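Local coordinates for metallo-beta-lactamase (Chryseobacterium indologenes, PDB 3L6N), which hydrolyses the beta-lactam ring of penicillins, cephalosporins and carbapenems as a zinc-dependent class B enzyme, giving resistance to these antibiotics, at residues A[17-25]-A[43-51]; A[28-36]-A[196-204]. All blocks are in the same frame, centred on the assembly; numbering follows the deposited sequence. Where two conformers were deposited one is given.

Contact 1 of 2, residues A[17-25]-A[43-51]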
ATOM      1  N   ILE A  17       8.413   3.737  -5.125  1.00  4.36           N
ATOM      2  CA  ILE A  17       8.253   2.538  -4.306  1.00  4.52           C
ATOM      3  C   ILE A  17       9.187   2.733  -3.134  1.00  4.32           C
ATOM      4  O   ILE A  17      10.319   3.134  -3.337  1.00  4.63           O
ATOM      5  CB  ILE A  17       8.710   1.278  -5.066  1.00  4.97           C
ATOM      6  CG1 ILE A  17       7.860   1.088  -6.326  1.00  6.96           C
ATOM      7  CG2 ILE A  17       8.661   0.039  -4.151  1.00  5.46           C
ATOM      8  CD1 ILE A  17       8.653   0.494  -7.493  1.00 11.97           C
ATOM      9  N   TYR A  18       8.713   2.501  -1.914  1.00  4.75           N
ATOM     10  CA  TYR A  18       9.623   2.489  -0.767  1.00  4.72           C
ATOM     11  C   TYR A  18       9.446   1.234   0.074  1.00  5.24           C
ATOM     12  O   TYR A  18       8.339   0.723   0.235  1.00  6.44           O
ATOM     13  CB  TYR A  18       9.564   3.788   0.059  1.00  4.56           C
ATOM     14  CG  TYR A  18       8.387   3.967   0.998  1.00  4.33           C
ATOM     15  CD1 TYR A  18       8.507   3.662   2.358  1.00  6.37           C
ATOM     16  CD2 TYR A  18       7.177   4.492   0.549  1.00  4.28           C
ATOM     17  CE1 TYR A  18       7.451   3.855   3.241  1.00  5.23           C
ATOM     18  CE2 TYR A  18       6.105   4.698   1.429  1.00  4.61           C
ATOM     19  CZ  TYR A  18       6.251   4.374   2.775  1.00  4.85           C
ATOM     20  OH  TYR A  18       5.210   4.551   3.661  1.00  5.30           O
ATOM     21  N   LYS A  19      10.558   0.720   0.588  1.00  6.03           N
ATOM     22  CA  LYS A  19      10.522  -0.544   1.335  1.00  6.59           C
ATOM     23  C   LYS A  19      10.863  -0.243   2.785  1.00  6.13           C
ATOM     24  O   LYS A  19      11.795   0.510   3.046  1.00  6.73           O
ATOM     25  CB  LYS A  19      11.562  -1.536   0.795  1.00  6.79           C
ATOM     26  CG  LYS A  19      11.402  -1.978  -0.644  1.00  8.98           C
ATOM     27  CD  LYS A  19      12.455  -3.029  -1.015  1.00 12.29           C
ATOM     28  CE  LYS A  19      12.261  -4.348  -0.264  1.00 13.96           C
ATOM     29  NZ  LYS A  19      11.159  -5.235  -0.772  1.00 16.94           N
ATOM     30  N   THR A  20      10.083  -0.792   3.711  1.00  5.70           N
ATOM     31  CA  THR A  20      10.414  -0.711   5.145  1.00  5.83           C
ATOM     32  C   THR A  20      10.453  -2.104   5.749  1.00  6.24           C
ATOM     33  O   THR A  20       9.927  -3.061   5.177  1.00  6.48           O
ATOM     34  CB  THR A  20       9.452   0.201   5.945  1.00  5.55           C
ATOM     35  OG1 THR A  20       8.146  -0.381   6.031  1.00  5.38           O
ATOM     36  CG2 THR A  20       9.377   1.591   5.314  1.00  5.91           C
ATOM     37  N   PHE A  21      11.103  -2.207   6.905  1.00  6.64           N
ATOM     38  CA  PHE A  21      11.429  -3.501   7.489  1.00  7.13           C
ATOM     39  C   PHE A  21      10.906  -3.592   8.904  1.00  6.59           C
ATOM     40  O   PHE A  21      10.837  -2.587   9.618  1.00  7.52           O
ATOM     41  CB  PHE A  21      12.947  -3.686   7.505  1.00  6.99           C
ATOM     42  CG  PHE A  21      13.560  -3.694   6.140  1.00  8.01           C
ATOM     43  CD1 PHE A  21      14.033  -2.513   5.565  1.00  9.10           C
ATOM     44  CD2 PHE A  21      13.648  -4.878   5.416  1.00 10.19           C
ATOM     45  CE1 PHE A  21      14.584  -2.522   4.280  1.00 11.14           C
ATOM     46  CE2 PHE A  21      14.204  -4.895   4.143  1.00 10.95           C
ATOM     47  CZ  PHE A  21      14.672  -3.720   3.576  1.00 11.56           C
ATOM     48  N   GLY A  22      10.549  -4.807   9.300  1.00  6.98           N
ATOM     49  CA  GLY A  22      10.148  -5.072  10.684  1.00  7.93           C
ATOM     50  C   GLY A  22      10.557  -6.471  11.082  1.00  8.50           C
ATOM     51  O   GLY A  22      10.565  -7.376  10.251  1.00  9.41           O
ATOM     52  N   VAL A  23      10.904  -6.638  12.356  1.00  8.98           N
ATOM     53  CA  VAL A  23      11.251  -7.953  12.906  1.00  9.64           C
ATOM     54  C   VAL A  23      10.039  -8.560  13.594  1.00  9.83           C
ATOM     55  O   VAL A  23       9.444  -7.948  14.478  1.00  9.45           O
ATOM     56  CB  VAL A  23      12.442  -7.879  13.902  1.00  9.99           C
ATOM     57  CG1 VAL A  23      12.722  -9.264  14.527  1.00 10.86           C
ATOM     58  CG2 VAL A  23      13.686  -7.350  13.218  1.00 10.13           C
ATOM     59  N   PHE A  24       9.681  -9.771  13.170  1.00 10.44           N
ATOM     60  CA  PHE A  24       8.550 -10.496  13.733  1.00 11.79           C
ATOM     61  C   PHE A  24       8.960 -11.944  13.857  1.00 12.68           C
ATOM     62  O   PHE A  24       9.486 -12.528  12.910  1.00 13.37           O
ATOM     63  CB  PHE A  24       7.299 -10.354  12.846  1.00 11.87           C
ATOM     64  CG  PHE A  24       6.857  -8.926  12.665  1.00 11.30           C
ATOM     65  CD1 PHE A  24       7.259  -8.204  11.543  1.00 12.57           C
ATOM     66  CD2 PHE A  24       6.080  -8.293  13.628  1.00 12.12           C
ATOM     67  CE1 PHE A  24       6.887  -6.867  11.383  1.00 11.35           C
ATOM     68  CE2 PHE A  24       5.699  -6.950  13.475  1.00 11.15           C
ATOM     69  CZ  PHE A  24       6.106  -6.248  12.353  1.00 11.66           C
ATOM     70  N   GLY A  25       8.745 -12.519  15.037  1.00 13.58           N
ATOM     71  CA  GLY A  25       9.135 -13.916  15.280  1.00 14.68           C
ATOM     72  C   GLY A  25      10.584 -14.217  14.928  1.00 15.04           C
ATOM     73  O   GLY A  25      10.885 -15.249  14.317  1.00 15.67           O
ATOM     74  N   VAL A  43       1.992  12.344  -1.272  1.00  4.42           N
ATOM     75  CA  VAL A  43       0.927  11.437  -0.834  1.00  4.36           C
ATOM     76  C   VAL A  43       1.563  10.083  -0.509  1.00  3.99           C
ATOM     77  O   VAL A  43       2.234   9.514  -1.367  1.00  4.54           O
ATOM     78  CB  VAL A  43      -0.118  11.245  -1.951  1.00  4.15           C
ATOM     79  CG1 VAL A  43      -1.217  10.311  -1.488  1.00  5.54           C
ATOM     80  CG2 VAL A  43      -0.719  12.612  -2.353  1.00  6.10           C
ATOM     81  N   LEU A  44       1.363   9.586   0.716  1.00  4.25           N
ATOM     82  CA  LEU A  44       1.809   8.225   1.075  1.00  4.05           C
ATOM     83  C   LEU A  44       0.718   7.228   0.783  1.00  4.38           C
ATOM     84  O   LEU A  44      -0.459   7.493   1.052  1.00  5.23           O
ATOM     85  CB  LEU A  44       2.135   8.102   2.568  1.00  4.03           C
ATOM     86  CG  LEU A  44       3.216   8.995   3.146  1.00  4.49           C
ATOM     87  CD1 LEU A  44       3.452   8.567   4.588  1.00  5.76           C
ATOM     88  CD2 LEU A  44       4.517   8.889   2.349  1.00  4.80           C
ATOM     89  N   PHE A  45       1.125   6.083   0.235  1.00  3.18           N
ATOM     90  CA  PHE A  45       0.269   4.916   0.102  1.00  3.13           C
ATOM     91  C   PHE A  45       0.814   3.830   0.998  1.00  3.39           C
ATOM     92  O   PHE A  45       1.781   3.149   0.650  1.00  4.19           O
ATOM     93  CB  PHE A  45       0.162   4.476  -1.363  1.00  3.01           C
ATOM     94  CG  PHE A  45      -0.465   5.518  -2.231  1.00  3.94           C
ATOM     95  CD1 PHE A  45       0.321   6.456  -2.888  1.00  3.06           C
ATOM     96  CD2 PHE A  45      -1.852   5.597  -2.343  1.00  4.36           C
ATOM     97  CE1 PHE A  45      -0.260   7.452  -3.662  1.00  3.41           C
ATOM     98  CE2 PHE A  45      -2.441   6.586  -3.122  1.00  4.29           C
ATOM     99  CZ  PHE A  45      -1.633   7.514  -3.789  1.00  3.86           C
ATOM    100  N   ASP A  46       0.162   3.710   2.156  1.00  2.59           N
ATOM    101  CA  ASP A  46       0.613   2.897   3.288  1.00  3.30           C
ATOM    102  C   ASP A  46       1.836   3.504   3.945  1.00  3.42           C
ATOM    103  O   ASP A  46       2.529   4.333   3.359  1.00  4.02           O
ATOM    104  CB  ASP A  46       0.787   1.431   2.900  1.00  3.24           C
ATOM    105  CG  ASP A  46      -0.501   0.849   2.383  1.00  5.00           C
ATOM    106  OD1 ASP A  46      -1.525   1.078   3.053  1.00  5.67           O
ATOM    107  OD2 ASP A  46      -0.493   0.182   1.323  1.00  5.71           O
ATOM    108  N   VAL A  47       2.068   3.098   5.189  1.00  3.59           N
ATOM    109  CA  VAL A  47       3.039   3.770   6.065  1.00  3.95           C
ATOM    110  C   VAL A  47       4.141   2.800   6.493  1.00  4.16           C
ATOM    111  O   VAL A  47       3.974   1.578   6.344  1.00  5.09           O
ATOM    112  CB  VAL A  47       2.339   4.360   7.315  1.00  3.69           C
ATOM    113  CG1 VAL A  47       1.269   5.371   6.911  1.00  5.32           C
ATOM    114  CG2 VAL A  47       1.726   3.257   8.174  1.00  5.68           C
ATOM    115  N   PRO A  48       5.273   3.324   6.999  1.00  3.83           N
ATOM    116  CA  PRO A  48       6.307   2.395   7.489  1.00  4.06           C
ATOM    117  C   PRO A  48       5.765   1.354   8.451  1.00  4.32           C
ATOM    118  O   PRO A  48       4.883   1.645   9.269  1.00  4.45           O
ATOM    119  CB  PRO A  48       7.304   3.317   8.186  1.00  3.56           C
ATOM    120  CG  PRO A  48       7.217   4.585   7.398  1.00  4.83           C
ATOM    121  CD  PRO A  48       5.736   4.725   7.076  1.00  3.62           C
ATOM    122  N   TRP A  49       6.285   0.133   8.328  1.00  4.98           N
ATOM    123  CA  TRP A  49       5.854  -0.986   9.168  1.00  5.27           C
ATOM    124  C   TRP A  49       6.044  -0.678  10.653  1.00  5.44           C
ATOM    125  O   TRP A  49       5.189  -1.011  11.478  1.00  5.56           O
ATOM    126  CB  TRP A  49       6.603  -2.267   8.790  1.00  5.84           C
ATOM    127  CG  TRP A  49       5.801  -3.537   9.010  1.00  5.65           C
ATOM    128  CD1 TRP A  49       4.728  -3.720   9.853  1.00  5.34           C
ATOM    129  CD2 TRP A  49       6.014  -4.796   8.361  1.00  5.54           C
ATOM    130  NE1 TRP A  49       4.267  -5.012   9.761  1.00  5.30           N
ATOM    131  CE2 TRP A  49       5.033  -5.693   8.853  1.00  6.28           C
ATOM    132  CE3 TRP A  49       6.944  -5.256   7.414  1.00  6.91           C
ATOM    133  CZ2 TRP A  49       4.946  -7.025   8.416  1.00  5.90           C
ATOM    134  CZ3 TRP A  49       6.851  -6.594   6.972  1.00  8.37           C
ATOM    135  CH2 TRP A  49       5.862  -7.456   7.488  1.00  8.01           C
ATOM    136  N   GLU A  50       7.149  -0.014  10.975  1.00  5.77           N
ATOM    137  CA  GLU A  50       7.436   0.394  12.344  1.00  6.86           C
ATOM    138  C   GLU A  50       7.061   1.855  12.548  1.00  6.77           C
ATOM    139  O   GLU A  50       7.611   2.738  11.896  1.00  6.54           O
ATOM    140  CB  GLU A  50       8.923   0.185  12.678  1.00  6.23           C
ATOM    141  CG  GLU A  50       9.416  -1.260  12.598  1.00  8.44           C
ATOM    142  CD  GLU A  50       8.805  -2.196  13.640  1.00  9.23           C
ATOM    143  OE1 GLU A  50       9.245  -3.363  13.671  1.00 11.68           O
ATOM    144  OE2 GLU A  50       7.900  -1.789  14.406  1.00 10.24           O
ATOM    145  N   LYS A  51       6.123   2.102  13.459  1.00  7.57           N
ATOM    146  CA  LYS A  51       5.689   3.458  13.789  1.00  8.54           C
ATOM    147  C   LYS A  51       6.815   4.377  14.259  1.00  8.43           C
ATOM    148  O   LYS A  51       6.727   5.591  14.083  1.00  7.88           O
ATOM    149  CB  LYS A  51       4.546   3.429  14.804  1.00  9.70           C
ATOM    150  CG  LYS A  51       4.958   2.948  16.188  1.00 13.18           C
ATOM    151  CD  LYS A  51       3.868   3.247  17.219  1.00 19.38           C
ATOM    152  CE  LYS A  51       2.604   2.451  16.968  1.00 22.67           C
ATOM    153  NZ  LYS A  51       1.603   2.670  18.060  1.00 25.34           N
TER
HETATM  154  O   HOH W   1       9.520   0.025   9.329  1.00  7.68           O
HETATM  155  O   HOH W   2      11.896  -3.954  13.481  1.00  8.50           O
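Y18 and T20 of strand 15-24 each reach the loop that follows strand 41-45 with a hydroxyl. Y18 OH donates to the backbone O of D46, 2.7 Å away and tilted from the carbonyl plane. With CG between the backbone N and the carbonyl carbon (chi1 77°), the ring extends to the loop and OH reaches D46 O. Y18 OH also meets P48 CD at 3.5 Å, and CG of the proline lies at the edge of the tyrosine ring. T20 OG1 accepts the backbone N-H of W49 in a nearly straight bond of 3.0 Å (170°). Its methyl CG2 packs on P48 CB at 3.9 Å. Y18, T20, D46 and P48 are buried and form the tight half of the contact.

The more exposed end still holds a close aromatic contact. F24 CE1 sits over one face of the W49 indole, offset toward the rim, 3.3 Å from W49 CE2; the two rings are oblique. W49 also packs against D80 and H200, ligands of one zinc, so this end borders the active site. The loose side is E50 against F21 to V23, where water fills in. E50, bent at chi2, lays CG against F21 O (3.6 Å) and brings OE1 near G22 CA. One water joins F21 O to E50 N. A second accepts from V23 N and donates to E50 OE1.

Strand 27-38 lies between strands 15-24 and 41-45 in the sheet, so the loop reaches past it to meet 15-24. Helix 54-65 packs on the buried end, where L57 touches Y18 and P48.

Contact 2 of 2, residues A[28-36]-A[196-204]. With ZN (zinc ion), chain C.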
ATOM      1  N   GLU A  28      13.515 -10.798  10.077  1.00 13.50           N
ATOM      2  CA  GLU A  28      13.182  -9.505   9.483  1.00 13.16           C
ATOM      3  C   GLU A  28      12.386  -9.687   8.191  1.00 12.51           C
ATOM      4  O   GLU A  28      12.731 -10.517   7.345  1.00 13.40           O
ATOM      5  CB  GLU A  28      14.436  -8.679   9.230  1.00 13.11           C
ATOM      6  CG  GLU A  28      14.131  -7.229   8.882  1.00 14.41           C
ATOM      7  CD  GLU A  28      15.359  -6.367   8.936  1.00 15.69           C
ATOM      8  OE1 GLU A  28      16.186  -6.475   8.018  1.00 17.60           O
ATOM      9  OE2 GLU A  28      15.494  -5.584   9.900  1.00 17.23           O
ATOM     10  N   TYR A  29      11.321  -8.902   8.055  1.00 11.67           N
ATOM     11  CA  TYR A  29      10.447  -8.941   6.885  1.00 10.72           C
ATOM     12  C   TYR A  29      10.396  -7.560   6.239  1.00  9.84           C
ATOM     13  O   TYR A  29      10.660  -6.558   6.895  1.00  9.96           O
ATOM     14  CB  TYR A  29       9.043  -9.378   7.294  1.00 11.11           C
ATOM     15  CG  TYR A  29       8.983 -10.804   7.802  1.00 13.44           C
ATOM     16  CD1 TYR A  29       8.864 -11.875   6.912  1.00 16.50           C
ATOM     17  CD2 TYR A  29       9.070 -11.078   9.168  1.00 14.73           C
ATOM     18  CE1 TYR A  29       8.818 -13.186   7.370  1.00 18.95           C
ATOM     19  CE2 TYR A  29       9.022 -12.388   9.636  1.00 17.33           C
ATOM     20  CZ  TYR A  29       8.895 -13.434   8.733  1.00 18.73           C
ATOM     21  OH  TYR A  29       8.855 -14.732   9.186  1.00 20.83           O
ATOM     22  N   SER A  30      10.054  -7.540   4.957  0.60  9.72           N
ATOM     23  CA  SER A  30       9.971  -6.309   4.194  0.60  9.51           C
ATOM     24  C   SER A  30       8.518  -6.066   3.812  0.60  8.56           C
ATOM     25  O   SER A  30       7.734  -7.009   3.633  0.60  8.56           O
ATOM     26  CB  SER A  30      10.833  -6.431   2.936  0.60  9.88           C
ATOM     27  OG  SER A  30      11.134  -5.168   2.389  0.60 12.42           O
ATOM     28  N   ALA A  31       8.156  -4.793   3.713  1.00  7.48           N
ATOM     29  CA  ALA A  31       6.862  -4.403   3.161  1.00  7.15           C
ATOM     30  C   ALA A  31       7.120  -3.323   2.137  1.00  6.51           C
ATOM     31  O   ALA A  31       7.908  -2.411   2.382  1.00  6.23           O
ATOM     32  CB  ALA A  31       5.937  -3.868   4.257  1.00  7.77           C
ATOM     33  N   ASN A  32       6.445  -3.425   0.996  1.00  6.05           N
ATOM     34  CA  ASN A  32       6.544  -2.409  -0.050  1.00  5.18           C
ATOM     35  C   ASN A  32       5.371  -1.458   0.013  1.00  4.81           C
ATOM     36  O   ASN A  32       4.217  -1.879   0.015  1.00  5.12           O
ATOM     37  CB  ASN A  32       6.575  -3.083  -1.419  1.00  4.93           C
ATOM     38  CG  ASN A  32       7.651  -4.119  -1.515  1.00  6.42           C
ATOM     39  OD1 ASN A  32       8.817  -3.847  -1.222  1.00  6.65           O
ATOM     40  ND2 ASN A  32       7.268  -5.335  -1.895  1.00  5.25           N
ATOM     41  N   SER A  33       5.687  -0.173   0.115  1.00  4.15           N
ATOM     42  CA  SER A  33       4.681   0.886   0.105  1.00  4.38           C
ATOM     43  C   SER A  33       5.035   1.829  -1.034  1.00  4.22           C
ATOM     44  O   SER A  33       6.004   1.595  -1.767  1.00  3.58           O
ATOM     45  CB  SER A  33       4.655   1.602   1.462  1.00  4.86           C
ATOM     46  OG  SER A  33       4.162   0.715   2.469  1.00  6.78           O
ATOM     47  N   MET A  34       4.239   2.879  -1.219  1.00  3.74           N
ATOM     48  CA  MET A  34       4.532   3.835  -2.286  1.00  3.45           C
ATOM     49  C   MET A  34       4.342   5.251  -1.788  1.00  3.09           C
ATOM     50  O   MET A  34       3.632   5.490  -0.813  1.00  2.64           O
ATOM     51  CB  MET A  34       3.623   3.586  -3.502  1.00  3.92           C
ATOM     52  CG  MET A  34       3.763   2.191  -4.052  1.00  4.79           C
ATOM     53  SD  MET A  34       3.028   1.976  -5.680  1.00  7.09           S
ATOM     54  CE  MET A  34       4.298   2.679  -6.746  1.00  5.68           C
ATOM     55  N   TYR A  35       4.985   6.192  -2.465  1.00  3.33           N
ATOM     56  CA  TYR A  35       4.579   7.581  -2.321  1.00  3.74           C
ATOM     57  C   TYR A  35       4.595   8.327  -3.638  1.00  3.97           C
ATOM     58  O   TYR A  35       5.316   7.967  -4.554  1.00  4.33           O
ATOM     59  CB  TYR A  35       5.372   8.310  -1.223  1.00  4.08           C
ATOM     60  CG  TYR A  35       6.825   8.678  -1.485  1.00  3.95           C
ATOM     61  CD1 TYR A  35       7.168   9.746  -2.326  1.00  2.00           C
ATOM     62  CD2 TYR A  35       7.861   8.008  -0.815  1.00  3.85           C
ATOM     63  CE1 TYR A  35       8.524  10.127  -2.519  1.00  2.00           C
ATOM     64  CE2 TYR A  35       9.189   8.363  -1.011  1.00  4.48           C
ATOM     65  CZ  TYR A  35       9.520   9.415  -1.847  1.00  3.00           C
ATOM     66  OH  TYR A  35      10.838   9.764  -2.008  1.00  4.40           O
ATOM     67  N   LEU A  36       3.772   9.363  -3.730  1.00  3.83           N
ATOM     68  CA  LEU A  36       3.626  10.102  -4.983  1.00  4.31           C
ATOM     69  C   LEU A  36       3.886  11.577  -4.729  1.00  4.20           C
ATOM     70  O   LEU A  36       3.219  12.194  -3.907  1.00  4.90           O
ATOM     71  CB  LEU A  36       2.214   9.892  -5.547  1.00  4.30           C
ATOM     72  CG  LEU A  36       1.834  10.589  -6.863  1.00  5.26           C
ATOM     73  CD1 LEU A  36       2.700  10.147  -8.019  1.00  6.77           C
ATOM     74  CD2 LEU A  36       0.351  10.313  -7.147  1.00  8.58           C
ATOM     75  N   ILE A 196       3.356  -4.166 -11.339  1.00  9.61           N
ATOM     76  CA  ILE A 196       2.419  -4.423 -10.240  1.00  9.62           C
ATOM     77  C   ILE A 196       3.239  -4.625  -8.974  1.00  9.06           C
ATOM     78  O   ILE A 196       4.140  -5.471  -8.941  1.00  9.31           O
ATOM     79  CB  ILE A 196       1.493  -5.624 -10.527  1.00  9.70           C
ATOM     80  CG1 ILE A 196       0.689  -5.362 -11.813  1.00 10.97           C
ATOM     81  CG2 ILE A 196       0.559  -5.865  -9.337  1.00 10.48           C
ATOM     82  CD1 ILE A 196      -0.204  -6.494 -12.245  1.00 13.14           C
ATOM     83  N   ILE A 197       2.964  -3.812  -7.950  1.00  7.83           N
ATOM     84  CA  ILE A 197       3.742  -3.876  -6.715  1.00  7.09           C
ATOM     85  C   ILE A 197       3.047  -4.800  -5.727  1.00  6.99           C
ATOM     86  O   ILE A 197       1.907  -4.527  -5.332  1.00  7.27           O
ATOM     87  CB  ILE A 197       3.900  -2.469  -6.068  1.00  6.64           C
ATOM     88  CG1 ILE A 197       4.504  -1.454  -7.055  1.00  7.04           C
ATOM     89  CG2 ILE A 197       4.714  -2.537  -4.750  1.00  6.76           C
ATOM     90  CD1 ILE A 197       5.877  -1.831  -7.609  1.00  9.46           C
ATOM     91  N   PRO A 198       3.732  -5.882  -5.313  1.00  7.28           N
ATOM     92  CA  PRO A 198       3.222  -6.734  -4.237  1.00  7.38           C
ATOM     93  C   PRO A 198       3.487  -6.117  -2.863  1.00  7.47           C
ATOM     94  O   PRO A 198       4.452  -5.365  -2.690  1.00  6.88           O
ATOM     95  CB  PRO A 198       4.026  -8.026  -4.403  1.00  7.90           C
ATOM     96  CG  PRO A 198       5.363  -7.567  -4.936  1.00  7.56           C
ATOM     97  CD  PRO A 198       5.066  -6.316  -5.771  1.00  7.24           C
ATOM     98  N   GLY A 199       2.632  -6.439  -1.895  1.00  7.59           N
ATOM     99  CA  GLY A 199       2.736  -5.838  -0.562  1.00  8.17           C
ATOM    100  C   GLY A 199       4.008  -6.154   0.203  1.00  8.57           C
ATOM    101  O   GLY A 199       4.507  -5.313   0.949  1.00  8.41           O
ATOM    102  N   HIS A 200       4.530  -7.366   0.014  0.70  8.90           N
ATOM    103  CA  HIS A 200       5.695  -7.837   0.755  0.70  9.44           C
ATOM    104  C   HIS A 200       6.725  -8.473  -0.166  0.70  9.75           C
ATOM    105  O   HIS A 200       6.389  -8.914  -1.264  0.70  9.41           O
ATOM    106  CB  HIS A 200       5.265  -8.870   1.799  0.70  9.47           C
ATOM    107  CG  HIS A 200       4.331  -8.333   2.838  0.70  9.62           C
ATOM    108  ND1 HIS A 200       4.778  -7.699   3.977  0.70 10.09           N
ATOM    109  CD2 HIS A 200       2.979  -8.340   2.915  0.70  9.14           C
ATOM    110  CE1 HIS A 200       3.741  -7.340   4.712  0.70  9.46           C
ATOM    111  NE2 HIS A 200       2.638  -7.712   4.088  0.70  9.02           N
ATOM    112  N   ASP A 201       7.973  -8.515   0.300  1.00 10.36           N
ATOM    113  CA  ASP A 201       9.066  -9.232  -0.380  1.00 11.78           C
ATOM    114  C   ASP A 201       9.495  -8.538  -1.675  1.00 12.29           C
ATOM    115  O   ASP A 201       9.345  -7.315  -1.801  1.00 11.96           O
ATOM    116  CB  ASP A 201       8.699 -10.724  -0.568  1.00 12.62           C
ATOM    117  CG  ASP A 201       8.023 -11.330   0.677  1.00 14.93           C
ATOM    118  OD1 ASP A 201       8.639 -11.316   1.769  1.00 19.48           O
ATOM    119  OD2 ASP A 201       6.868 -11.817   0.575  1.00 17.28           O
ATOM    120  N   GLU A 202      10.047  -9.293  -2.621  1.00 12.54           N
ATOM    121  CA  GLU A 202      10.569  -8.722  -3.864  1.00 13.01           C
ATOM    122  C   GLU A 202       9.485  -8.121  -4.760  1.00 12.60           C
ATOM    123  O   GLU A 202       8.519  -8.803  -5.107  1.00 12.47           O
ATOM    124  CB  GLU A 202      11.338  -9.794  -4.647  1.00 13.85           C
ATOM    125  CG  GLU A 202      12.812  -9.869  -4.315  1.00 18.28           C
ATOM    126  CD  GLU A 202      13.605  -8.726  -4.945  1.00 22.76           C
ATOM    127  OE1 GLU A 202      14.725  -8.462  -4.478  1.00 27.07           O
ATOM    128  OE2 GLU A 202      13.104  -8.084  -5.896  1.00 25.77           O
ATOM    129  N   TRP A 203       9.647  -6.852  -5.143  1.00 11.89           N
ATOM    130  CA  TRP A 203       8.723  -6.222  -6.088  1.00 11.64           C
ATOM    131  C   TRP A 203       9.200  -6.300  -7.536  1.00 11.88           C
ATOM    132  O   TRP A 203       8.401  -6.164  -8.461  1.00 11.82           O
ATOM    133  CB  TRP A 203       8.416  -4.764  -5.702  1.00 11.09           C
ATOM    134  CG  TRP A 203       9.602  -3.836  -5.753  1.00 10.14           C
ATOM    135  CD1 TRP A 203      10.418  -3.488  -4.714  1.00  9.52           C
ATOM    136  CD2 TRP A 203      10.096  -3.130  -6.901  1.00  9.99           C
ATOM    137  NE1 TRP A 203      11.396  -2.615  -5.145  1.00 11.02           N
ATOM    138  CE2 TRP A 203      11.222  -2.382  -6.482  1.00  9.56           C
ATOM    139  CE3 TRP A 203       9.703  -3.061  -8.243  1.00 10.03           C
ATOM    140  CZ2 TRP A 203      11.951  -1.568  -7.357  1.00 10.65           C
ATOM    141  CZ3 TRP A 203      10.433  -2.264  -9.115  1.00 11.12           C
ATOM    142  CH2 TRP A 203      11.541  -1.521  -8.668  1.00 10.97           C
ATOM    143  N   LYS A 204      10.502  -6.505  -7.723  1.00 12.71           N
ATOM    144  CA  LYS A 204      11.084  -6.645  -9.060  1.00 13.59           C
ATOM    145  C   LYS A 204      10.805  -8.018  -9.670  1.00 14.14           C
ATOM    146  O   LYS A 204      10.577  -8.998  -8.950  1.00 14.97           O
ATOM    147  CB  LYS A 204      12.603  -6.434  -9.002  1.00 13.69           C
ATOM    148  CG  LYS A 204      13.016  -5.054  -8.529  1.00 15.30           C
ATOM    149  CD  LYS A 204      14.527  -4.951  -8.467  1.00 16.77           C
ATOM    150  CE  LYS A 204      14.942  -3.538  -8.147  1.00 17.69           C
ATOM    151  NZ  LYS A 204      16.420  -3.403  -8.029  1.00 19.64           N
TER
HETATM  152 ZN    ZN C 302       0.810  -6.647   4.284  0.70 12.23          ZN
HETATM  153  O   HOH W   3      10.518  -9.930   3.379  1.00 24.89           O
HETATM  154  O   HOH W   4      -0.572  -6.944   5.812  1.00 10.54           O
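Strand 28-36 and strand 196-198 run at 139° to each other, and N32 N donates to G199 O (2.7 Å). This is a junction of the two sheets of the metallo-beta-lactamase alpha-beta/beta-alpha sandwich, beside the zinc site.

N32 does most of the polar work. Its CG lies beside the backbone N (chi1 -54°), and the amide is directed into the turn 198-201. There ND2 spends both of its hydrogens on backbone oxygens: P198 O at 2.9 Å and D201 O at the same distance. Both acceptors lie in the amide plane, which fixes the rotation of the group. OD1 is held by K19 of strand 15-24. W203 stands across this amide, with the indole and amide planes nearly perpendicular (84°). Deeper in, the packing is apolar. I197 CG2 touches N32 CB, and I197 CG1 meets M34 SD at 4.0 Å.

Toward S30 and D201, a water and the zinc ligand take over. The water accepts from S30 N and donates to D201 OD1, linking the strand to the loop. D201 N is buried and has no partner. H200 is a zinc ligand, and D80 and C158 bind the same ion. The backbone O of S30 is a second-shell partner that probably helps hold the rotation of the imidazole. H200 ND1 donates in the ring plane to S30 O at 3.1 Å, while NE2 on the far side of the imidazole binds zinc at 2.1 Å.

How the contacts relate
The two contacts share the large sheet. Strand 27-38 carries one side of contact 2 and lies between the strands of contact 1. Contact 1 stays within that sheet and its following loop, and runs from a buried end to an exposed one. Contact 2 is buried more evenly and joins the large sheet to the strand 195-198 of the other. Their chemistry differs accordingly: hydroxyl bonds and an aromatic pair in 17-25 with 43-51, a backbone-gripping amide and a metal ligand in 28-36 with 196-204. They are joined directly by a probable backbone hydrogen bond between G22 O and Y29 N, 2.8 Å apart, and K19 of contact 1 also reaches contact 2.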